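PDB 4CTE: endo-1,3-beta-glucanase, family GH16 from Zobellia galactanivorans, which probably hydrolyses internal beta-1,3-glucosidic bonds of laminarin-type glucans, this chain holding its calcium-binding family 16 glycosidase domain. Local coordinates for residues W19-G24 and A67-Q72; K81-I86 and Y226-Q231; F98-N103 and F196-N201; G114-M119 and Y159-D164. The protein carries 1 engineered substitution. One frame throughout, in Å; residues are numbered along the deposited sequence. Where two conformers were deposited one is given.

Interaction 1: W19-G24 and A67-Q72. With GS1 (1-thio-beta-D-glucopyranose), chain C; EDO (1,2-ethanediol), chain G.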
# COMPACT_ATOMS: atom_id res chain seq x y z
N TRP A 19 -4.46 13.44 3.19
CA TRP A 19 -3.72 12.42 3.94
C TRP A 19 -3.82 12.59 5.44
O TRP A 19 -3.73 13.70 5.97
CB TRP A 19 -2.26 12.44 3.54
CG TRP A 19 -2.05 12.05 2.10
CD1 TRP A 19 -1.84 12.90 1.02
CD2 TRP A 19 -2.08 10.70 1.54
NE1 TRP A 19 -1.71 12.19 -0.13
CE2 TRP A 19 -1.82 10.86 0.11
CE3 TRP A 19 -2.27 9.41 2.07
CZ2 TRP A 19 -1.77 9.75 -0.75
CZ3 TRP A 19 -2.21 8.30 1.20
CH2 TRP A 19 -1.96 8.47 -0.18
N VAL A 20 -4.02 11.46 6.11
CA VAL A 20 -4.03 11.35 7.56
C VAL A 20 -2.79 10.53 7.89
O VAL A 20 -2.52 9.50 7.22
CB VAL A 20 -5.33 10.67 8.13
CG1 VAL A 20 -5.24 10.47 9.63
CG2 VAL A 20 -6.60 11.49 7.77
N PHE A 21 -2.04 10.94 8.91
CA PHE A 21 -0.84 10.17 9.31
C PHE A 21 -1.14 9.27 10.45
O PHE A 21 -1.80 9.68 11.39
CB PHE A 21 0.27 11.12 9.69
CG PHE A 21 0.68 11.99 8.57
CD1 PHE A 21 0.02 13.21 8.33
CD2 PHE A 21 1.68 11.57 7.69
CE1 PHE A 21 0.38 14.00 7.25
CE2 PHE A 21 2.06 12.37 6.61
CZ PHE A 21 1.39 13.58 6.39
N GLU A 22 -0.66 8.04 10.37
CA GLU A 22 -0.87 7.13 11.48
C GLU A 22 0.40 7.14 12.28
O GLU A 22 1.48 7.53 11.77
CB GLU A 22 -1.28 5.75 10.99
CG GLU A 22 -2.72 5.85 10.52
CD GLU A 22 -3.23 4.59 9.90
OE1 GLU A 22 -2.69 4.15 8.85
OE2 GLU A 22 -4.23 4.08 10.42
N THR A 23 0.29 6.77 13.55
CA THR A 23 1.43 6.78 14.45
C THR A 23 1.45 5.52 15.33
O THR A 23 0.41 4.90 15.59
CB THR A 23 1.48 8.08 15.34
OG1 THR A 23 0.40 8.05 16.24
CG2 THR A 23 1.38 9.46 14.52
N GLY A 24 2.63 5.14 15.78
CA GLY A 24 2.77 4.01 16.69
C GLY A 24 2.90 2.69 16.00
O GLY A 24 3.24 2.62 14.80
N ALA A 67 6.84 5.88 8.24
CA ALA A 67 5.56 6.58 8.14
C ALA A 67 4.53 5.73 7.44
O ALA A 67 4.89 4.85 6.60
CB ALA A 67 5.74 7.90 7.43
N ARG A 68 3.27 5.94 7.83
CA ARG A 68 2.11 5.31 7.25
C ARG A 68 1.07 6.42 7.12
O ARG A 68 0.74 7.14 8.11
CB ARG A 68 1.58 4.20 8.11
CG ARG A 68 0.28 3.58 7.62
CD ARG A 68 0.07 2.24 8.28
NE ARG A 68 -1.33 1.80 8.28
CZ ARG A 68 -1.74 0.53 8.40
NH1 ARG A 68 -0.85 -0.48 8.45
NH2 ARG A 68 -3.05 0.25 8.43
N MET A 69 0.52 6.50 5.91
CA MET A 69 -0.44 7.57 5.54
C MET A 69 -1.66 6.95 4.90
O MET A 69 -1.53 5.94 4.18
CB MET A 69 0.20 8.51 4.55
CG MET A 69 1.45 9.22 5.04
SD MET A 69 2.39 9.96 3.69
CE MET A 69 1.23 11.01 2.82
N LYS A 70 -2.83 7.56 5.08
CA LYS A 70 -4.06 7.00 4.55
C LYS A 70 -4.96 8.14 4.15
O LYS A 70 -4.82 9.25 4.70
CB LYS A 70 -4.75 6.10 5.58
CG LYS A 70 -5.20 6.78 6.89
CD LYS A 70 -5.80 5.80 7.84
CE LYS A 70 -6.21 6.57 9.10
NZ LYS A 70 -6.77 5.64 10.13
N THR A 71 -5.87 7.87 3.22
CA THR A 71 -6.84 8.91 2.82
C THR A 71 -8.21 8.72 3.49
O THR A 71 -9.19 9.44 3.13
CB THR A 71 -7.06 8.99 1.28
OG1 THR A 71 -7.68 7.77 0.83
CG2 THR A 71 -5.76 9.27 0.51
N GLN A 72 -8.29 7.78 4.43
CA GLN A 72 -9.52 7.45 5.16
C GLN A 72 -10.23 8.68 5.73
O GLN A 72 -9.61 9.46 6.42
CB GLN A 72 -9.19 6.47 6.31
CG GLN A 72 -10.42 5.93 7.02
CD GLN A 72 -10.10 5.04 8.20
OE1 GLN A 72 -9.03 5.13 8.79
NE2 GLN A 72 -11.05 4.18 8.56
C1 GS1 C . -3.32 -6.37 7.54
S1 GS1 C . -1.99 -6.56 6.36
C2 GS1 C . -3.08 -7.10 8.89
O2 GS1 C . -2.86 -8.49 8.67
C3 GS1 C . -4.35 -6.87 9.74
O3 GS1 C . -4.32 -7.60 11.03
C4 GS1 C . -4.70 -5.32 9.83
O4 GS1 C . -5.93 -5.13 10.52
C5 GS1 C . -4.78 -4.64 8.42
O5 GS1 C . -3.54 -4.93 7.69
C6 GS1 C . -5.13 -3.13 8.37
O6 GS1 C . -4.07 -2.33 8.90
C1 EDO G . -6.32 1.60 8.66
O1 EDO G . -5.08 1.98 9.26
C2 EDO G . -7.33 1.55 9.77
O2 EDO G . -7.31 2.86 10.42
O HOH W 1 3.18 8.28 9.70

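Interaction 2: K81-I86 and Y226-Q231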
# COMPACT_ATOMS: atom_id res chain seq x y z
N LYS A 81 -8.82 3.36 -12.06
CA LYS A 81 -7.43 3.09 -12.34
C LYS A 81 -6.72 3.90 -11.25
O LYS A 81 -6.70 5.13 -11.28
CB LYS A 81 -6.99 3.51 -13.75
CG LYS A 81 -5.55 3.14 -14.11
CD LYS A 81 -5.11 3.92 -15.35
CE LYS A 81 -3.99 3.22 -16.08
NZ LYS A 81 -3.35 4.05 -17.15
N ILE A 82 -6.16 3.17 -10.29
CA ILE A 82 -5.51 3.72 -9.11
C ILE A 82 -4.05 3.37 -9.28
O ILE A 82 -3.69 2.18 -9.29
CB ILE A 82 -6.11 3.14 -7.83
CG1 ILE A 82 -7.61 3.46 -7.79
CG2 ILE A 82 -5.39 3.72 -6.62
CD1 ILE A 82 -8.50 2.25 -7.58
N GLU A 83 -3.24 4.41 -9.37
CA GLU A 83 -1.86 4.26 -9.72
C GLU A 83 -0.95 5.12 -8.87
O GLU A 83 -1.41 6.10 -8.25
CB GLU A 83 -1.68 4.63 -11.20
CG GLU A 83 -1.78 6.10 -11.57
CD GLU A 83 -1.44 6.36 -13.02
OE1 GLU A 83 -1.62 5.46 -13.85
OE2 GLU A 83 -1.00 7.49 -13.32
N ALA A 84 0.32 4.75 -8.82
CA ALA A 84 1.34 5.58 -8.18
C ALA A 84 2.67 5.31 -8.83
O ALA A 84 2.95 4.15 -9.20
CB ALA A 84 1.43 5.34 -6.66
N ARG A 85 3.48 6.37 -8.97
CA ARG A 85 4.82 6.28 -9.50
C ARG A 85 5.78 6.26 -8.31
O ARG A 85 6.02 7.30 -7.64
CB ARG A 85 5.10 7.43 -10.45
CG ARG A 85 6.47 7.40 -11.05
CD ARG A 85 6.48 8.27 -12.30
NE ARG A 85 7.73 8.05 -13.02
CZ ARG A 85 8.81 8.83 -12.95
NH1 ARG A 85 8.81 9.96 -12.21
NH2 ARG A 85 9.88 8.49 -13.67
N ILE A 86 6.35 5.07 -8.07
CA ILE A 86 7.13 4.80 -6.88
C ILE A 86 8.50 4.19 -7.20
O ILE A 86 8.64 3.36 -8.12
CB ILE A 86 6.37 3.85 -5.92
CG1 ILE A 86 4.96 4.34 -5.57
CG2 ILE A 86 7.16 3.65 -4.60
CD1 ILE A 86 4.05 3.30 -4.99
N TYR A 226 3.79 10.45 -7.31
CA TYR A 226 2.37 10.81 -7.30
C TYR A 226 1.49 9.61 -7.04
O TYR A 226 1.92 8.46 -7.22
CB TYR A 226 1.95 11.46 -8.66
CG TYR A 226 2.20 10.66 -9.93
CD1 TYR A 226 1.44 9.51 -10.24
CD2 TYR A 226 3.19 11.08 -10.85
CE1 TYR A 226 1.66 8.77 -11.40
CE2 TYR A 226 3.43 10.34 -12.04
CZ TYR A 226 2.65 9.20 -12.31
OH TYR A 226 2.86 8.48 -13.44
N VAL A 227 0.24 9.90 -6.69
CA VAL A 227 -0.85 8.96 -6.60
C VAL A 227 -1.93 9.64 -7.45
O VAL A 227 -2.18 10.86 -7.33
CB VAL A 227 -1.29 8.66 -5.13
CG1 VAL A 227 -2.42 7.66 -5.08
CG2 VAL A 227 -0.10 8.14 -4.33
N ARG A 228 -2.50 8.87 -8.37
CA ARG A 228 -3.55 9.34 -9.27
C ARG A 228 -4.64 8.34 -9.32
O ARG A 228 -4.38 7.11 -9.25
CB ARG A 228 -3.02 9.58 -10.67
CG ARG A 228 -2.09 10.74 -10.75
CD ARG A 228 -1.50 10.83 -12.14
NE ARG A 228 -0.50 11.88 -12.16
CZ ARG A 228 0.44 12.04 -13.10
NH1 ARG A 228 0.52 11.21 -14.14
NH2 ARG A 228 1.30 13.04 -12.99
N VAL A 229 -5.87 8.84 -9.38
CA VAL A 229 -7.02 8.00 -9.58
C VAL A 229 -7.79 8.51 -10.78
O VAL A 229 -8.13 9.71 -10.86
CB VAL A 229 -7.94 7.89 -8.33
CG1 VAL A 229 -9.15 7.01 -8.65
CG2 VAL A 229 -7.17 7.34 -7.10
N TYR A 230 -8.06 7.59 -11.70
CA TYR A 230 -8.87 7.82 -12.90
C TYR A 230 -10.09 6.95 -12.78
O TYR A 230 -10.03 5.88 -12.19
CB TYR A 230 -8.12 7.45 -14.19
CG TYR A 230 -6.83 8.20 -14.43
CD1 TYR A 230 -5.62 7.81 -13.78
CD2 TYR A 230 -6.80 9.28 -15.33
CE1 TYR A 230 -4.44 8.52 -14.00
CE2 TYR A 230 -5.62 10.00 -15.55
CZ TYR A 230 -4.46 9.61 -14.90
OH TYR A 230 -3.30 10.29 -15.13
N GLN A 231 -11.23 7.43 -13.30
CA GLN A 231 -12.47 6.67 -13.35
C GLN A 231 -13.11 6.90 -14.68
O GLN A 231 -12.88 7.97 -15.29
CB GLN A 231 -13.42 7.05 -12.23
CG GLN A 231 -12.98 6.45 -10.88
CD GLN A 231 -13.77 6.93 -9.69
OE1 GLN A 231 -14.26 8.06 -9.68
NE2 GLN A 231 -13.87 6.08 -8.65
O HOH W 2 -0.84 8.89 -15.39

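Interaction 3: F98-N103 and F196-N201. With GS1 (1-thio-beta-D-glucopyranose), chain B; GS1 (1-thio-beta-D-glucopyranose), chain C.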
# COMPACT_ATOMS: atom_id res chain seq x y z
N PHE A 98 1.62 0.01 -1.20
CA PHE A 98 0.69 0.97 -1.80
C PHE A 98 -0.57 0.15 -1.94
O PHE A 98 -0.63 -0.81 -2.75
CB PHE A 98 1.21 1.44 -3.14
CG PHE A 98 0.19 2.19 -3.99
CD1 PHE A 98 -0.67 3.19 -3.44
CD2 PHE A 98 0.17 1.98 -5.38
CE1 PHE A 98 -1.57 3.91 -4.28
CE2 PHE A 98 -0.72 2.67 -6.21
CZ PHE A 98 -1.59 3.65 -5.67
N TRP A 99 -1.57 0.51 -1.15
CA TRP A 99 -2.71 -0.35 -0.99
C TRP A 99 -3.97 0.37 -0.62
O TRP A 99 -3.97 1.60 -0.50
CB TRP A 99 -2.34 -1.44 0.05
CG TRP A 99 -1.86 -0.96 1.39
CD1 TRP A 99 -0.76 -0.15 1.68
CD2 TRP A 99 -2.37 -1.42 2.69
NE1 TRP A 99 -0.59 -0.04 3.04
CE2 TRP A 99 -1.54 -0.77 3.71
CE3 TRP A 99 -3.42 -2.28 3.10
CZ2 TRP A 99 -1.75 -0.97 5.07
CZ3 TRP A 99 -3.64 -2.47 4.48
CH2 TRP A 99 -2.81 -1.82 5.44
N MET A 100 -5.06 -0.39 -0.48
CA MET A 100 -6.39 0.15 -0.24
C MET A 100 -7.15 -0.72 0.71
O MET A 100 -6.96 -1.94 0.71
CB MET A 100 -7.18 0.26 -1.56
CG MET A 100 -6.43 0.99 -2.69
SD MET A 100 -7.43 1.19 -4.16
CE MET A 100 -8.53 2.56 -3.70
N LEU A 101 -7.99 -0.08 1.52
CA LEU A 101 -8.86 -0.74 2.47
C LEU A 101 -10.25 -0.21 2.32
O LEU A 101 -10.42 0.98 2.04
CB LEU A 101 -8.40 -0.49 3.90
CG LEU A 101 -7.15 -1.24 4.38
CD1 LEU A 101 -6.73 -0.65 5.74
CD2 LEU A 101 -7.39 -2.75 4.49
N GLY A 102 -11.24 -1.07 2.52
CA GLY A 102 -12.65 -0.63 2.46
C GLY A 102 -12.98 0.36 3.56
O GLY A 102 -12.52 0.21 4.72
N ASN A 103 -13.74 1.38 3.19
CA ASN A 103 -14.26 2.36 4.16
C ASN A 103 -14.95 1.75 5.35
O ASN A 103 -14.83 2.25 6.46
CB ASN A 103 -15.29 3.30 3.50
CG ASN A 103 -14.65 4.37 2.67
OD1 ASN A 103 -13.43 4.52 2.65
ND2 ASN A 103 -15.48 5.15 2.00
N PHE A 196 -13.23 2.36 -1.24
CA PHE A 196 -11.96 2.13 -0.56
C PHE A 196 -11.11 3.39 -0.48
O PHE A 196 -11.08 4.18 -1.42
CB PHE A 196 -11.08 1.05 -1.28
CG PHE A 196 -11.55 -0.37 -1.14
CD1 PHE A 196 -12.89 -0.79 -1.45
CD2 PHE A 196 -10.60 -1.36 -0.81
CE1 PHE A 196 -13.27 -2.13 -1.36
CE2 PHE A 196 -10.98 -2.72 -0.71
CZ PHE A 196 -12.30 -3.09 -0.95
N PHE A 197 -10.40 3.55 0.63
CA PHE A 197 -9.39 4.61 0.75
C PHE A 197 -7.99 4.04 0.46
O PHE A 197 -7.76 2.81 0.48
CB PHE A 197 -9.45 5.31 2.12
CG PHE A 197 -9.20 4.39 3.32
CD1 PHE A 197 -7.90 4.16 3.81
CD2 PHE A 197 -10.29 3.83 4.00
CE1 PHE A 197 -7.69 3.33 4.95
CE2 PHE A 197 -10.11 3.03 5.12
CZ PHE A 197 -8.81 2.78 5.60
N ILE A 198 -7.03 4.94 0.25
CA ILE A 198 -5.67 4.58 -0.14
C ILE A 198 -4.71 4.71 1.03
O ILE A 198 -4.85 5.63 1.86
CB ILE A 198 -5.22 5.50 -1.29
CG1 ILE A 198 -6.08 5.19 -2.55
CG2 ILE A 198 -3.71 5.37 -1.58
CD1 ILE A 198 -6.04 6.24 -3.64
N LEU A 199 -3.74 3.79 1.10
CA LEU A 199 -2.66 3.88 2.09
C LEU A 199 -1.29 3.81 1.40
O LEU A 199 -1.13 3.16 0.33
CB LEU A 199 -2.74 2.77 3.16
CG LEU A 199 -4.05 2.60 3.97
CD1 LEU A 199 -5.01 1.69 3.20
CD2 LEU A 199 -3.75 2.06 5.37
N LEU A 200 -0.33 4.49 2.00
CA LEU A 200 1.09 4.38 1.61
C LEU A 200 1.87 4.18 2.89
O LEU A 200 1.61 4.89 3.87
CB LEU A 200 1.60 5.62 0.90
CG LEU A 200 1.20 5.76 -0.56
CD1 LEU A 200 1.45 7.19 -0.99
CD2 LEU A 200 1.95 4.72 -1.44
N ASN A 201 2.79 3.22 2.93
CA ASN A 201 3.66 3.09 4.09
C ASN A 201 4.93 2.33 3.74
O ASN A 201 5.05 1.73 2.63
CB ASN A 201 2.94 2.33 5.21
CG ASN A 201 2.78 0.86 4.87
OD1 ASN A 201 1.92 0.51 4.07
ND2 ASN A 201 3.63 0.00 5.43
C1 GS1 B . -0.25 -8.41 3.80
S1 GS1 B . 0.90 -9.73 3.97
C2 GS1 B . -0.96 -8.23 5.13
O2 GS1 B . -1.74 -9.34 5.56
C3 GS1 B . -1.93 -7.17 4.80
C4 GS1 B . -1.03 -5.99 4.66
O4 GS1 B . -1.90 -4.90 4.80
C5 GS1 B . -0.46 -6.14 3.27
O5 GS1 B . 0.47 -7.22 3.42
C6 GS1 B . 0.12 -4.84 2.73
O6 GS1 B . 1.26 -5.20 1.97
C1 GS1 C . -3.32 -6.37 7.54
S1 GS1 C . -1.99 -6.56 6.36
C2 GS1 C . -3.08 -7.10 8.89
O2 GS1 C . -2.86 -8.49 8.67
C3 GS1 C . -4.35 -6.87 9.74
O3 GS1 C . -4.32 -7.60 11.03
C4 GS1 C . -4.70 -5.32 9.83
O4 GS1 C . -5.93 -5.13 10.52
C5 GS1 C . -4.78 -4.64 8.42
O5 GS1 C . -3.54 -4.93 7.69
C6 GS1 C . -5.13 -3.13 8.37
O6 GS1 C . -4.07 -2.33 8.90

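Interaction 4: G114-M119 and Y159-D164. With GS1 (1-thio-beta-D-glucopyranose), chain B.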
# COMPACT_ATOMS: atom_id res chain seq x y z
N GLY A 114 -12.26 -5.82 3.10
CA GLY A 114 -11.60 -5.99 1.81
C GLY A 114 -10.33 -5.16 1.78
O GLY A 114 -10.19 -4.09 2.41
N GLU A 115 -9.37 -5.67 1.03
CA GLU A 115 -8.08 -5.02 0.94
C GLU A 115 -7.53 -5.26 -0.43
O GLU A 115 -7.53 -6.40 -0.89
CB GLU A 115 -7.11 -5.59 2.03
CG GLU A 115 -5.67 -5.13 1.86
CD GLU A 115 -4.70 -5.60 2.93
OE1 GLU A 115 -5.10 -6.04 4.03
OE2 GLU A 115 -3.50 -5.47 2.66
N ILE A 116 -7.07 -4.18 -1.07
CA ILE A 116 -6.40 -4.25 -2.37
C ILE A 116 -4.94 -3.75 -2.21
O ILE A 116 -4.68 -2.53 -2.07
CB ILE A 116 -7.11 -3.46 -3.52
CG1 ILE A 116 -8.61 -3.83 -3.66
CG2 ILE A 116 -6.33 -3.63 -4.84
CD1 ILE A 116 -9.36 -2.90 -4.58
N ASP A 117 -4.02 -4.69 -2.26
CA ASP A 117 -2.57 -4.41 -2.25
C ASP A 117 -2.18 -4.19 -3.70
O ASP A 117 -2.07 -5.18 -4.48
CB ASP A 117 -1.76 -5.55 -1.59
CG ASP A 117 -2.22 -5.84 -0.17
OD1 ASP A 117 -2.70 -4.91 0.53
OD2 ASP A 117 -2.11 -7.00 0.27
N ILE A 118 -2.00 -2.94 -4.08
CA ILE A 118 -1.63 -2.60 -5.47
C ILE A 118 -0.18 -3.01 -5.70
O ILE A 118 0.14 -3.68 -6.71
CB ILE A 118 -1.90 -1.11 -5.82
CG1 ILE A 118 -3.40 -0.78 -5.58
CG2 ILE A 118 -1.44 -0.81 -7.24
CD1 ILE A 118 -3.79 0.68 -5.65
N MET A 119 0.66 -2.64 -4.73
CA MET A 119 2.06 -3.02 -4.73
C MET A 119 2.50 -3.28 -3.33
O MET A 119 2.26 -2.44 -2.44
CB MET A 119 2.92 -1.89 -5.34
CG MET A 119 4.43 -2.15 -5.41
SD MET A 119 5.37 -2.02 -3.86
CE MET A 119 5.24 -0.27 -3.44
N TYR A 159 2.83 1.57 -10.51
CA TYR A 159 2.10 0.43 -9.95
C TYR A 159 0.64 0.82 -10.05
O TYR A 159 0.30 1.93 -9.62
CB TYR A 159 2.53 0.16 -8.51
CG TYR A 159 3.98 -0.21 -8.43
CD1 TYR A 159 4.42 -1.55 -8.77
CD2 TYR A 159 4.96 0.76 -8.09
CE1 TYR A 159 5.78 -1.89 -8.71
CE2 TYR A 159 6.33 0.41 -8.04
CZ TYR A 159 6.72 -0.90 -8.35
OH TYR A 159 8.06 -1.30 -8.30
N SER A 160 -0.22 -0.05 -10.61
CA SER A 160 -1.64 0.29 -10.75
C SER A 160 -2.55 -0.92 -10.71
O SER A 160 -2.11 -2.05 -10.94
CB SER A 160 -1.91 1.03 -12.07
OG SER A 160 -1.64 0.19 -13.19
N VAL A 161 -3.81 -0.65 -10.39
CA VAL A 161 -4.83 -1.65 -10.52
C VAL A 161 -5.85 -0.99 -11.45
O VAL A 161 -5.88 0.25 -11.55
CB VAL A 161 -5.52 -2.19 -9.22
CG1 VAL A 161 -4.57 -3.08 -8.43
CG2 VAL A 161 -6.11 -1.07 -8.35
N GLU A 162 -6.57 -1.80 -12.22
CA GLU A 162 -7.76 -1.32 -12.92
C GLU A 162 -8.82 -2.16 -12.25
O GLU A 162 -8.81 -3.41 -12.29
CB GLU A 162 -7.73 -1.49 -14.44
CG GLU A 162 -6.94 -0.38 -15.15
CD GLU A 162 -6.71 -0.65 -16.64
OE1 GLU A 162 -7.22 -1.67 -17.17
OE2 GLU A 162 -5.99 0.16 -17.28
N TRP A 163 -9.71 -1.44 -11.59
CA TRP A 163 -10.76 -2.06 -10.80
C TRP A 163 -12.10 -1.63 -11.30
O TRP A 163 -12.33 -0.43 -11.48
CB TRP A 163 -10.49 -1.69 -9.33
CG TRP A 163 -11.56 -1.90 -8.30
CD1 TRP A 163 -12.48 -2.95 -8.18
CD2 TRP A 163 -11.78 -1.07 -7.09
NE1 TRP A 163 -13.27 -2.80 -7.06
CE2 TRP A 163 -12.90 -1.69 -6.36
CE3 TRP A 163 -11.21 0.11 -6.59
CZ2 TRP A 163 -13.40 -1.14 -5.17
CZ3 TRP A 163 -11.73 0.66 -5.40
CH2 TRP A 163 -12.80 0.05 -4.71
N ASP A 164 -12.96 -2.61 -11.56
CA ASP A 164 -14.36 -2.40 -11.94
C ASP A 164 -15.28 -3.40 -11.31
O ASP A 164 -14.85 -4.13 -10.47
CB ASP A 164 -14.54 -2.29 -13.45
CG ASP A 164 -14.22 -3.55 -14.20
OD1 ASP A 164 -14.56 -4.63 -13.73
OD2 ASP A 164 -13.66 -3.43 -15.28
C1 GS1 B . -0.25 -8.41 3.80
S1 GS1 B . 0.90 -9.73 3.97
C2 GS1 B . -0.96 -8.23 5.13
O2 GS1 B . -1.74 -9.34 5.56
C3 GS1 B . -1.93 -7.17 4.80
C4 GS1 B . -1.03 -5.99 4.66
O4 GS1 B . -1.90 -4.90 4.80
C5 GS1 B . -0.46 -6.14 3.27
O5 GS1 B . 0.47 -7.22 3.42
C6 GS1 B . 0.12 -4.84 2.73
O6 GS1 B . 1.26 -5.20 1.97

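Interaction 1: W19-G24 and A67-Q72
R68 meets E22 across an antiparallel pair of strands. The extended arginine donates from NE to E22 OE1 at 2.8 Å, a salt bridge that reaches the oxygen from above the carboxylate plane, the two flat groups standing 57° apart. NH2 carries on to O6 of the chain C thioglucose, 2.8 Å away in a nearly straight bond, and also to O1 of an ethanediol probably left from crystallisation. M69 turns to the other face of the sheet. Its chain bends at the last torsion (chi3 55°) and lays CE over the W19 ring, 3.5 Å from CG, while its own CG lies alongside F21, 3.5 Å from CD2; the sulfur makes oblique Met-aromatic contacts with both rings. K70 exchanges two backbone hydrogen bonds with V20, the shorter running from V20 N to K70 O at 2.7 Å. Its extended side chain brings NZ within 3.0 Å of E22 OE2, so each oxygen of that acid has its own cation, and NZ also donates to Q72 OE1. T71 sets CG2 against the indole face opposite M69 CE, 3.7 Å from CZ3 of W19, whose NE1 is held by D9. One face thus carries the E22-R68-K70 salt-bridge network at the ligand and the other packs around aromatic rings, as befits a strand pair lining the sugar-binding cleft of a family 16 beta-sandwich.

Interaction 2: K81-I86 and Y226-Q231
R85 lays its CB over one face of the Y226 ring, 3.5 Å from CZ. The ring lies across the neighbouring strand because its first torsion (chi1 56°) tucks CG in between the two backbone branches. Over its other face comes the guanidinium of R228, whose CZ lies 3.5 Å above the ring plane, over the centre. Replacing Y226 by an alanine would probably leave both arginines without the plate between them and open a gap beside E83. The carboxylate of E83 is turned only 28° from the Y226 ring, with OE2 3.5 Å from CE1, and is 73° from the ring of Y230, whose edge it approaches. A water gathers the polar ends here, 2.5 Å from E83 OE2 and 3.0 Å from R228 NH1, and bonded also to Y230 OH. On the opposite face of the sheet I82 and V229 lie side by side, I82 CG1 to V229 CG2 at 4.0 Å. Both arginines reach calcium-site acids, R85 to D225 and R228 to E10. The antiparallel pair lies between strand 157-163, which bonds to 81-86, and strand 4-9, bonded to 226-231, while I82 and A84 pack on strand 94-102.

Interaction 3: F98-N103 and F196-N201
W99 and L199 illustrate how a ring can be seated on its neighbour by a choice of torsion. With CG between the backbone N and the carbonyl carbon (chi1 56°), the indole swings over the adjacent strand, and L199 CB comes up beneath its five-membered ring, 3.5 Å from NE1, while CD2 of the leucine reaches CZ2 at 3.6 Å. NE1 donates to N201 OD1 at 2.8 Å, the amide plane turned 72° from the ring. Over the opposite face lies O4 of the chain B thioglucose, 3.0 Å from CZ3. A serine in place of W99 would probably leave N201 OD1 without this donor, uncover L199 CB and remove the indole rim on which the sugar's O4 rests.

F197 takes a similar first torsion (60°), which brings its ring face against L101, CB to CZ at 3.7 Å; N103, its ND2 bonded to S76 OG, meets the ring's edge with OD1. On the other side of the sheet F98 sends CD1 to L200 CD2 at 3.6 Å and turns its edge to I198 CG2. M100 sets CE 3.8 Å from I198 CG1 and as near to F196 CB. The F196 ring instead lies flat against the backbone of G102, whose CA stands over its face.

Four backbone hydrogen bonds hold the strands in antiparallel register. Chemically, F98, M100, I198 and L200 pack into the interior; the other face (W99, L101, F197, L199) is also largely apolar, and there W99 and L101 touch the thioglucoses. The bond to N201 OD1 satisfies the indole N-H and helps hold the ring's rotation.

Interaction 4: G114-M119 and Y159-D164
I118 and S160 lie 6.0 Å apart at their CA atoms, and no hydrogen bond joins their two segments, which run in nearly opposite directions (161° between I116-M119 and Y159-W163). The case shows two segments that meet through side-chain packing. The first strand turns a corner at I118, where I118 and M119 both face F98 in a classic beta bulge; this lets consecutive residues, as well as I116, point toward Y159-W163.

I116 uses both branches. CD1 rests over the face of the W163 six-membered ring, 3.9 Å from CD2, and CG2 touches V161 CG1 at 4.0 Å. The side chain of I118 meets V161 at about a right angle, CG1 to CG1 at 3.8 Å, while its other branch, CG2, lies against the carbonyl carbon C of S160 at 3.6 Å. M119 has its CG anti to the backbone N (chi1 -180°), which carries that methylene over the Y159 ring, 3.4 Å from CD1; a bend at chi2 brings the sulfur to 4.8 Å from the ring centre, an oblique Met-aromatic contact. E115 and D117 turn instead to the chain B thioglucose. Their spacing fits the family 16 active-site signature, although the modelled place of E115 OE2 is doubtful.

The segment 114-119 is bonded through its backbone to strand 94-102, by I116 with M100 and M119 with F98, and through D117 to T131 of strand 127-135. Opposite, Y159 bonds to A84 of strand 80-87, W163 meets the ring of F196 edge to face, and strand 167-172 borders the far side, with W170 on V161 and F171 on S160.

Read from the N terminus, interaction 1 closes first, joining 19-24 to 67-72 before any other contact opens. Interaction 2 then begins at 81-86 and ends last, at 226-231, enclosing the remaining two. Within it lies interaction 3, from 98-103 to 196-201, and within that interaction 4, from 114-119 to 159-164; none cross. The strands are knit sideways as well: M69 and T71 bond to L200 and I198, M100 to I116, and A84 to Y159. Packing of A84 on F98 and of I82 on M100 and I118 joins interaction 2 to the inner pair, linking the calcium-site strands to those lining the sugar cleft.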